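Local coordinates for protein neutral ceramidase (Pseudomonas aeruginosa, PDB 2ZXC) that hydrolyses the N-acyl linkage of ceramides to give sphingosine and a free fatty acid, and also catalyses the reverse synthesis, at residues 510-515 with 549-554. Residues are numbered along the deposited sequence; the frame is centred on the assembly and turned at random.
Sequences TGVVAD and PKNDLR
N551 and D515 reach toward each other across the contact and join through a hydrogen bond in which ND2 of N551 lies 2.7 Å from OD2 of D515. The donor reaches the syn side of that oxygen, 24° out of the carboxylate plane, while OD2 stays close to the amide plane of N551; the two flat groups are turned 73° against each other, and the N-H points at the oxygen with some bend. Between this bond and the lysine, the isopropyl group of V512 packs against both K550 and N551. Its CG2 presses on CB of K550 at 3.4 Å, a tight carbon pair, and its CG1 lies 3.4 Å from OD1 of N551, the valine running roughly perpendicular to the asparagine side chain. CG1, anti to the backbone N (chi1 -178°), is the branch set toward N551, while CG2 meets K550. The lysine runs antiparallel to the valine side chain, kinks about its CG-CD bond and carries NZ to 2.8 Å from the carbonyl O of T510, which it meets in the carbonyl plane. That ammonium also donates to the backbone O of E20.

A second shell fixes the carboxylate of D515: OD1 accepts from the backbone N of H548, and OD2, already bound by N551, accepts from the backbone N of K622 in strand 611-622. The K622 side chain in turn reaches the carbonyl O of V512. On the other segment, the 3-10 turn 549-551 is followed by an Asx turn, the backbone N of R554 lying 2.7 Å from OD1 of D552. The contact joins two loops of the C-terminal region, one between helix 471-488 and strand 526-528, the other crossing from strand 539-546 of one sheet to strand 560-564 of another, consistent with the beta-sandwich of an immunoglobulin-like E-set domain.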
# COMPACT_ATOMS: atom_id res chain seq x y z
N THR A 510 15.49 14.49 -10.91
CA THR A 510 16.48 14.05 -11.88
C THR A 510 16.60 12.54 -11.97
O THR A 510 16.40 11.82 -10.99
CB THR A 510 17.88 14.59 -11.53
OG1 THR A 510 17.80 15.98 -11.23
CG2 THR A 510 18.81 14.39 -12.71
N GLY A 511 16.93 12.07 -13.17
CA GLY A 511 17.11 10.65 -13.39
C GLY A 511 18.60 10.38 -13.26
O GLY A 511 19.31 11.12 -12.58
N VAL A 512 19.07 9.31 -13.90
CA VAL A 512 20.48 8.97 -13.86
C VAL A 512 21.19 9.67 -15.01
O VAL A 512 20.82 9.49 -16.17
CB VAL A 512 20.68 7.44 -14.00
CG1 VAL A 512 22.16 7.10 -13.90
CG2 VAL A 512 19.88 6.71 -12.94
N VAL A 513 22.19 10.48 -14.70
CA VAL A 513 22.93 11.20 -15.74
C VAL A 513 24.01 10.29 -16.28
O VAL A 513 24.15 10.11 -17.49
CB VAL A 513 23.59 12.48 -15.18
CG1 VAL A 513 24.46 13.13 -16.24
CG2 VAL A 513 22.51 13.45 -14.70
N ALA A 514 24.77 9.70 -15.37
CA ALA A 514 25.85 8.81 -15.74
C ALA A 514 26.41 8.15 -14.50
O ALA A 514 26.32 8.70 -13.40
CB ALA A 514 26.96 9.60 -16.45
N ASP A 515 26.96 6.96 -14.69
CA ASP A 515 27.56 6.21 -13.60
C ASP A 515 29.04 6.04 -13.93
O ASP A 515 29.42 5.92 -15.09
CB ASP A 515 26.96 4.80 -13.50
CG ASP A 515 25.54 4.80 -12.95
OD1 ASP A 515 25.36 5.03 -11.73
OD2 ASP A 515 24.61 4.57 -13.74
N PRO A 549 20.70 2.27 -9.05
CA PRO A 549 19.59 1.32 -9.20
C PRO A 549 18.42 1.84 -10.02
O PRO A 549 17.58 1.07 -10.49
CB PRO A 549 19.20 1.00 -7.75
CG PRO A 549 19.68 2.19 -6.97
CD PRO A 549 21.00 2.51 -7.63
N LYS A 550 18.38 3.15 -10.21
CA LYS A 550 17.32 3.77 -10.99
C LYS A 550 17.43 3.30 -12.43
O LYS A 550 16.46 3.32 -13.19
CB LYS A 550 17.46 5.30 -10.94
CG LYS A 550 16.16 6.05 -10.81
CD LYS A 550 16.42 7.53 -10.64
CE LYS A 550 15.48 8.14 -9.63
NZ LYS A 550 15.64 9.61 -9.54
N ASN A 551 18.62 2.87 -12.82
CA ASN A 551 18.82 2.39 -14.18
C ASN A 551 17.98 1.16 -14.46
O ASN A 551 17.53 0.96 -15.59
CB ASN A 551 20.29 2.05 -14.43
CG ASN A 551 21.17 3.27 -14.50
OD1 ASN A 551 20.87 4.21 -15.23
ND2 ASN A 551 22.26 3.26 -13.75
N ASP A 552 17.76 0.34 -13.44
CA ASP A 552 16.99 -0.88 -13.61
C ASP A 552 16.40 -1.35 -12.28
O ASP A 552 17.13 -1.54 -11.30
CB ASP A 552 17.88 -1.98 -14.21
CG ASP A 552 17.09 -3.12 -14.82
OD1 ASP A 552 16.22 -3.69 -14.13
OD2 ASP A 552 17.34 -3.46 -16.00
N LEU A 553 15.09 -1.52 -12.26
CA LEU A 553 14.38 -1.95 -11.05
C LEU A 553 14.70 -3.39 -10.67
O LEU A 553 14.51 -3.80 -9.52
CB LEU A 553 12.87 -1.81 -11.27
CG LEU A 553 12.22 -0.45 -11.00
CD1 LEU A 553 13.15 0.70 -11.37
CD2 LEU A 553 10.92 -0.39 -11.78
N ARG A 554 15.19 -4.14 -11.65
CA ARG A 554 15.49 -5.55 -11.45
C ARG A 554 14.22 -6.24 -10.97
O ARG A 554 14.22 -7.00 -10.01
CB ARG A 554 16.65 -5.72 -10.45
CG ARG A 554 17.95 -5.07 -10.92
CD ARG A 554 19.18 -5.67 -10.24
NE ARG A 554 19.46 -7.03 -10.70
CZ ARG A 554 19.91 -7.32 -11.92
NH1 ARG A 554 20.13 -8.59 -12.26
NH2 ARG A 554 20.16 -6.36 -12.80